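Local coordinates for protein transcriptional regulator, LacI family (Corynebacterium glutamicum, PDB 3H5T) that activates transcription of the inositol phosphate synthase gene in an inositol-dependent way and regulates cell wall biogenesis by binding a palindromic promoter motif, at residues I192-I197 with A271-V276; L298-F303 with R312-V317. All coordinates share one frame; numbering follows the deposited sequence.

Interaction 1. Residues I192-I197 with A271-V276; sequences IGILSI and AVLCTV
Strand 192-197 and strand 271-274 run side by side and parallel in the central sheet of one of the two alpha/beta lobes of the LacI-type, periplasmic-binding-protein-like domain. T275 and V276 follow outside the strand. G193 N gives a hydrogen bond to A271 O at 3.0 Å. G193 O takes one from L273 N at 2.9 Å. L273 O then accepts L195 N, and L195 O accepts T275 N at 3.1 Å. The alternation is that of a regular parallel pair. CA-H groups of I192, V272 and I194 add C-H...O contacts.

I192, I194, A271 and L273 put their side chains on one face, where helix 178-186 packs on I192, A271 and L273. L195, V272 and C274 lie on the other face. Helix 277-289 packs there on L195 and C274, with L279 touching both. L195 CG stands anti to its own carbonyl carbon (chi1 -71°). L195 CD1 meets both V272 CG1, at 3.9 Å, and C274 SG, at 4.1 Å.

Past the last strand residue, C274, the two segments are also joined by hydroxyls. V276 is the N-cap of helix 277-289. T275 precedes it, and T275 OG1 shares a hydrogen bond of 3.0 Å with S196 OG.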
ATOM      1  N   ILE A 192      10.642 -24.520   2.771  1.00 35.41           N
ATOM      2  CA  ILE A 192      10.181 -23.143   2.828  1.00 33.00           C
ATOM      3  C   ILE A 192       8.914 -22.948   3.651  1.00 31.92           C
ATOM      4  O   ILE A 192       8.011 -23.777   3.633  1.00 32.11           O
ATOM      5  CB  ILE A 192       9.928 -22.617   1.398  1.00 33.12           C
ATOM      6  CG1 ILE A 192      11.158 -22.893   0.529  1.00 31.43           C
ATOM      7  CG2 ILE A 192       9.633 -21.116   1.429  1.00 31.70           C
ATOM      8  CD1 ILE A 192      10.926 -22.706  -0.952  1.00 30.58           C
ATOM      9  N   GLY A 193       8.874 -21.839   4.383  1.00 30.87           N
ATOM     10  CA  GLY A 193       7.718 -21.497   5.186  1.00 29.22           C
ATOM     11  C   GLY A 193       7.148 -20.215   4.598  1.00 28.32           C
ATOM     12  O   GLY A 193       7.865 -19.483   3.918  1.00 27.35           O
ATOM     13  N   ILE A 194       5.868 -19.944   4.846  1.00 27.29           N
ATOM     14  CA  ILE A 194       5.222 -18.739   4.331  1.00 25.98           C
ATOM     15  C   ILE A 194       4.556 -17.966   5.465  1.00 27.29           C
ATOM     16  O   ILE A 194       4.021 -18.569   6.388  1.00 29.61           O
ATOM     17  CB  ILE A 194       4.152 -19.088   3.275  1.00 23.57           C
ATOM     18  CG1 ILE A 194       4.817 -19.735   2.053  1.00 24.96           C
ATOM     19  CG2 ILE A 194       3.396 -17.842   2.865  1.00 22.16           C
ATOM     20  CD1 ILE A 194       3.846 -20.196   0.974  1.00 22.74           C
ATOM     21  N   LEU A 195       4.608 -16.637   5.398  1.00 26.38           N
ATOM     22  CA  LEU A 195       3.984 -15.782   6.408  1.00 27.17           C
ATOM     23  C   LEU A 195       3.014 -14.825   5.724  1.00 27.18           C
ATOM     24  O   LEU A 195       3.317 -14.285   4.658  1.00 27.34           O
ATOM     25  CB  LEU A 195       5.039 -14.974   7.175  1.00 26.33           C
ATOM     26  CG  LEU A 195       5.919 -15.767   8.139  1.00 24.96           C
ATOM     27  CD1 LEU A 195       6.938 -14.856   8.803  1.00 24.72           C
ATOM     28  CD2 LEU A 195       5.043 -16.421   9.179  1.00 24.67           C
ATOM     29  N   SER A 196       1.856 -14.609   6.341  1.00 25.48           N
ATOM     30  CA  SER A 196       0.837 -13.725   5.780  1.00 22.59           C
ATOM     31  C   SER A 196       0.141 -12.882   6.818  1.00 20.20           C
ATOM     32  O   SER A 196       0.210 -13.165   8.020  1.00 19.59           O
ATOM     33  CB  SER A 196      -0.245 -14.543   5.067  1.00 24.43           C
ATOM     34  OG  SER A 196       0.210 -15.019   3.814  1.00 32.48           O
ATOM     35  N   ILE A 197      -0.538 -11.842   6.349  1.00 17.92           N
ATOM     36  CA  ILE A 197      -1.325 -11.008   7.246  1.00 18.35           C
ATOM     37  C   ILE A 197      -2.784 -11.455   7.062  1.00 17.28           C
ATOM     38  O   ILE A 197      -3.031 -12.465   6.404  1.00 18.72           O
ATOM     39  CB  ILE A 197      -1.118  -9.486   6.972  1.00 19.30           C
ATOM     40  CG1 ILE A 197      -1.265  -9.152   5.489  1.00 16.78           C
ATOM     41  CG2 ILE A 197       0.267  -9.070   7.454  1.00 18.92           C
ATOM     42  CD1 ILE A 197      -1.249  -7.667   5.230  1.00 15.37           C
ATOM     43  N   ALA A 271      14.289 -21.177   4.451  1.00 33.33           N
ATOM     44  CA  ALA A 271      13.825 -19.917   3.877  1.00 32.76           C
ATOM     45  C   ALA A 271      12.392 -19.595   4.273  1.00 32.54           C
ATOM     46  O   ALA A 271      11.600 -20.498   4.546  1.00 33.32           O
ATOM     47  CB  ALA A 271      13.937 -19.961   2.359  1.00 31.09           C
ATOM     48  N   VAL A 272      12.068 -18.303   4.297  1.00 29.40           N
ATOM     49  CA  VAL A 272      10.725 -17.850   4.642  1.00 27.62           C
ATOM     50  C   VAL A 272      10.259 -16.785   3.657  1.00 28.51           C
ATOM     51  O   VAL A 272      10.877 -15.723   3.546  1.00 28.45           O
ATOM     52  CB  VAL A 272      10.676 -17.248   6.070  1.00 26.94           C
ATOM     53  CG1 VAL A 272       9.361 -16.502   6.285  1.00 25.83           C
ATOM     54  CG2 VAL A 272      10.829 -18.353   7.107  1.00 25.39           C
ATOM     55  N   LEU A 273       9.176 -17.071   2.936  1.00 27.38           N
ATOM     56  CA  LEU A 273       8.625 -16.111   1.982  1.00 25.76           C
ATOM     57  C   LEU A 273       7.469 -15.361   2.634  1.00 25.46           C
ATOM     58  O   LEU A 273       6.499 -15.969   3.076  1.00 26.29           O
ATOM     59  CB  LEU A 273       8.129 -16.818   0.711  1.00 24.37           C
ATOM     60  CG  LEU A 273       7.457 -15.908  -0.326  1.00 22.71           C
ATOM     61  CD1 LEU A 273       7.671 -16.454  -1.717  1.00 20.10           C
ATOM     62  CD2 LEU A 273       5.976 -15.763  -0.017  1.00 21.39           C
ATOM     63  N   CYS A 274       7.585 -14.039   2.689  1.00 24.34           N
ATOM     64  CA  CYS A 274       6.562 -13.188   3.279  1.00 22.20           C
ATOM     65  C   CYS A 274       5.683 -12.535   2.226  1.00 20.73           C
ATOM     66  O   CYS A 274       6.136 -12.194   1.138  1.00 22.28           O
ATOM     67  CB  CYS A 274       7.207 -12.090   4.120  1.00 21.10           C
ATOM     68  SG  CYS A 274       8.164 -12.698   5.479  1.00 27.13           S
ATOM     69  N   THR A 275       4.425 -12.339   2.583  1.00 19.92           N
ATOM     70  CA  THR A 275       3.442 -11.726   1.714  1.00 20.32           C
ATOM     71  C   THR A 275       3.557 -10.199   1.746  1.00 22.04           C
ATOM     72  O   THR A 275       3.057  -9.504   0.847  1.00 20.52           O
ATOM     73  CB  THR A 275       2.034 -12.148   2.160  1.00 20.35           C
ATOM     74  OG1 THR A 275       1.799 -13.504   1.756  1.00 21.93           O
ATOM     75  CG2 THR A 275       0.984 -11.250   1.564  1.00 23.25           C
ATOM     76  N   VAL A 276       4.227  -9.684   2.774  1.00 20.95           N
ATOM     77  CA  VAL A 276       4.388  -8.243   2.927  1.00 23.94           C
ATOM     78  C   VAL A 276       5.707  -7.911   3.651  1.00 24.59           C
ATOM     79  O   VAL A 276       6.082  -8.612   4.587  1.00 25.10           O
ATOM     80  CB  VAL A 276       3.159  -7.673   3.700  1.00 24.53           C
ATOM     81  CG1 VAL A 276       3.582  -7.041   5.018  1.00 25.21           C
ATOM     82  CG2 VAL A 276       2.426  -6.693   2.829  1.00 24.40           C
TER

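Interaction 2. Residues L298-F303 with R312-V317; sequences LSLTGF and RDLTTV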
ATOM      1  N   LEU A 298      19.067 -17.812   7.598  1.00 42.20           N
ATOM      2  CA  LEU A 298      17.766 -17.957   6.951  1.00 40.47           C
ATOM      3  C   LEU A 298      17.617 -17.015   5.750  1.00 38.95           C
ATOM      4  O   LEU A 298      18.027 -15.857   5.804  1.00 37.76           O
ATOM      5  CB  LEU A 298      16.672 -17.661   7.991  1.00 40.04           C
ATOM      6  CG  LEU A 298      15.217 -18.116   7.833  1.00 40.91           C
ATOM      7  CD1 LEU A 298      14.566 -17.409   6.670  1.00 39.53           C
ATOM      8  CD2 LEU A 298      15.174 -19.630   7.658  1.00 40.05           C
ATOM      9  N   SER A 299      17.045 -17.522   4.663  1.00 37.06           N
ATOM     10  CA  SER A 299      16.812 -16.700   3.480  1.00 36.98           C
ATOM     11  C   SER A 299      15.357 -16.234   3.532  1.00 37.38           C
ATOM     12  O   SER A 299      14.449 -17.045   3.732  1.00 37.50           O
ATOM     13  CB  SER A 299      17.047 -17.505   2.201  1.00 36.84           C
ATOM     14  OG  SER A 299      18.417 -17.810   2.036  1.00 37.63           O
ATOM     15  N   LEU A 300      15.129 -14.935   3.365  1.00 36.53           N
ATOM     16  CA  LEU A 300      13.765 -14.421   3.406  1.00 35.87           C
ATOM     17  C   LEU A 300      13.470 -13.444   2.277  1.00 34.51           C
ATOM     18  O   LEU A 300      14.360 -12.750   1.792  1.00 35.48           O
ATOM     19  CB  LEU A 300      13.482 -13.768   4.765  1.00 35.59           C
ATOM     20  CG  LEU A 300      14.028 -12.380   5.081  1.00 35.78           C
ATOM     21  CD1 LEU A 300      13.251 -11.372   4.291  1.00 37.76           C
ATOM     22  CD2 LEU A 300      13.877 -12.067   6.564  1.00 36.71           C
ATOM     23  N   THR A 301      12.211 -13.404   1.861  1.00 32.93           N
ATOM     24  CA  THR A 301      11.777 -12.520   0.791  1.00 31.35           C
ATOM     25  C   THR A 301      10.628 -11.655   1.296  1.00 30.05           C
ATOM     26  O   THR A 301       9.912 -12.038   2.219  1.00 30.06           O
ATOM     27  CB  THR A 301      11.301 -13.325  -0.437  1.00 32.57           C
ATOM     28  OG1 THR A 301      12.336 -14.224  -0.855  1.00 34.56           O
ATOM     29  CG2 THR A 301      10.991 -12.397  -1.585  1.00 35.71           C
ATOM     30  N   GLY A 302      10.466 -10.481   0.696  1.00 28.49           N
ATOM     31  CA  GLY A 302       9.401  -9.588   1.096  1.00 27.08           C
ATOM     32  C   GLY A 302       8.548  -9.193  -0.093  1.00 27.13           C
ATOM     33  O   GLY A 302       8.707  -9.754  -1.175  1.00 26.97           O
ATOM     34  N   PHE A 303       7.640  -8.241   0.111  1.00 25.68           N
ATOM     35  CA  PHE A 303       6.765  -7.753  -0.945  1.00 25.70           C
ATOM     36  C   PHE A 303       6.258  -6.365  -0.545  1.00 26.81           C
ATOM     37  O   PHE A 303       5.672  -6.204   0.525  1.00 27.46           O
ATOM     38  CB  PHE A 303       5.575  -8.703  -1.155  1.00 23.69           C
ATOM     39  CG  PHE A 303       4.780  -8.424  -2.409  1.00 23.38           C
ATOM     40  CD1 PHE A 303       4.771  -9.341  -3.461  1.00 23.37           C
ATOM     41  CD2 PHE A 303       4.050  -7.242  -2.549  1.00 23.12           C
ATOM     42  CE1 PHE A 303       4.046  -9.086  -4.631  1.00 21.89           C
ATOM     43  CE2 PHE A 303       3.320  -6.976  -3.719  1.00 21.50           C
ATOM     44  CZ  PHE A 303       3.319  -7.896  -4.759  1.00 22.49           C
ATOM     45  N   ARG A 312      17.755  -1.909   3.784  1.00 35.03           N
ATOM     46  CA  ARG A 312      18.329  -3.156   4.285  1.00 34.94           C
ATOM     47  C   ARG A 312      18.680  -3.996   3.070  1.00 34.82           C
ATOM     48  O   ARG A 312      19.310  -5.040   3.180  1.00 35.72           O
ATOM     49  CB  ARG A 312      17.301  -3.914   5.137  1.00 35.64           C
ATOM     50  CG  ARG A 312      17.798  -4.326   6.524  1.00 38.47           C
ATOM     51  CD  ARG A 312      18.109  -5.820   6.658  1.00 37.13           C
ATOM     52  NE  ARG A 312      19.085  -6.288   5.678  1.00 36.95           N
ATOM     53  CZ  ARG A 312      19.713  -7.458   5.744  1.00 37.57           C
ATOM     54  NH1 ARG A 312      19.480  -8.290   6.749  1.00 35.27           N
ATOM     55  NH2 ARG A 312      20.566  -7.805   4.789  1.00 40.53           N
ATOM     56  N   ASP A 313      18.270  -3.518   1.902  1.00 34.97           N
ATOM     57  CA  ASP A 313      18.492  -4.233   0.655  1.00 34.70           C
ATOM     58  C   ASP A 313      17.891  -5.624   0.794  1.00 33.20           C
ATOM     59  O   ASP A 313      18.552  -6.635   0.563  1.00 33.95           O
ATOM     60  CB  ASP A 313      19.980  -4.343   0.325  1.00 35.24           C
ATOM     61  CG  ASP A 313      20.214  -4.849  -1.084  1.00 37.51           C
ATOM     62  OD1 ASP A 313      19.600  -4.294  -2.018  1.00 38.77           O
ATOM     63  OD2 ASP A 313      21.002  -5.797  -1.266  1.00 41.46           O
ATOM     64  N   LEU A 314      16.627  -5.652   1.191  1.00 31.26           N
ATOM     65  CA  LEU A 314      15.876  -6.890   1.375  1.00 29.59           C
ATOM     66  C   LEU A 314      15.454  -7.419   0.010  1.00 28.60           C
ATOM     67  O   LEU A 314      15.092  -6.640  -0.869  1.00 28.78           O
ATOM     68  CB  LEU A 314      14.619  -6.599   2.198  1.00 28.46           C
ATOM     69  CG  LEU A 314      13.620  -7.721   2.485  1.00 27.47           C
ATOM     70  CD1 LEU A 314      14.192  -8.566   3.601  1.00 23.91           C
ATOM     71  CD2 LEU A 314      12.248  -7.143   2.897  1.00 22.10           C
ATOM     72  N   THR A 315      15.507  -8.733  -0.180  1.00 28.01           N
ATOM     73  CA  THR A 315      15.063  -9.304  -1.446  1.00 26.44           C
ATOM     74  C   THR A 315      13.550  -9.125  -1.371  1.00 26.99           C
ATOM     75  O   THR A 315      12.931  -9.550  -0.393  1.00 28.22           O
ATOM     76  CB  THR A 315      15.394 -10.791  -1.537  1.00 25.62           C
ATOM     77  OG1 THR A 315      16.809 -10.971  -1.416  1.00 24.38           O
ATOM     78  CG2 THR A 315      14.925 -11.353  -2.861  1.00 24.53           C
ATOM     79  N   THR A 316      12.951  -8.500  -2.379  1.00 24.45           N
ATOM     80  CA  THR A 316      11.518  -8.250  -2.325  1.00 23.38           C
ATOM     81  C   THR A 316      10.914  -7.824  -3.678  1.00 24.12           C
ATOM     82  O   THR A 316      11.631  -7.633  -4.657  1.00 23.82           O
ATOM     83  CB  THR A 316      11.241  -7.147  -1.254  1.00 22.80           C
ATOM     84  OG1 THR A 316       9.831  -6.973  -1.079  1.00 22.17           O
ATOM     85  CG2 THR A 316      11.884  -5.813  -1.676  1.00 19.18           C
ATOM     86  N   VAL A 317       9.590  -7.688  -3.715  1.00 22.78           N
ATOM     87  CA  VAL A 317       8.870  -7.273  -4.922  1.00 24.76           C
ATOM     88  C   VAL A 317       8.532  -5.788  -4.791  1.00 25.93           C
ATOM     89  O   VAL A 317       7.813  -5.387  -3.871  1.00 27.70           O
ATOM     90  CB  VAL A 317       7.542  -8.068  -5.093  1.00 23.64           C
ATOM     91  CG1 VAL A 317       6.782  -7.577  -6.309  1.00 19.29           C
ATOM     92  CG2 VAL A 317       7.836  -9.557  -5.220  1.00 24.19           C
TER
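T315 O is held by G302 N through a hydrogen bond of 2.9 Å. The N-H...O angle is bent, at 143°. T301 CA brings a C-H to T315 O, at 3.4 Å, and T301 CG2 also packs on it, at 3.6 Å. Two residues after T315, V317 N makes a weak hydrogen bond to the carbonyl of the same glycine, G302 O. The two segments run in roughly the same direction, and helix 307-311 lies between them in the chain. This connection runs from strand 299-302, outermost in one sheet of this chain, to strand 316-318, outermost in the other. It is consistent with one of the chain passages between the two lobes of a LacI-type domain.

F303 and V317 carry the apolar end. F303 CG is anti to its backbone N (chi1 -168°). V317 CB sits over one face of the F303 ring, 3.8 Å from its centroid and offset toward the rim, in a CH-pi contact. V317 CG2 touches F303 CD1 and V317 CG1 touches F303 CE1, each at 3.5 Å. R224 makes a cation-pi contact with this ring. T316 OG1 is hydrogen-bonded to D277 OD1, and T315 OG1 to T356 OG1.

Interaction 1 comes first along the chain and closes before interaction 2 opens. Their centres lie about 10 Å apart. Strands 271-274 and 299-302 are neighbours in the five-stranded sheet, with probable hydrogen bonds from V272 N to S299 O and from C274 N to T301 O. Interaction 1 thus lies inside this sheet, while interaction 2 leads from its edge strand to strand 316-318 at the edge of the seven-stranded sheet. Helix 277-289 packs on L195 and C274 of the first contact and on L300 and L314 of the second. R224 also joins them, reaching T275 O and the F303 ring. The pair thus leads from the interior of one lobe to what is probably its junction with the other.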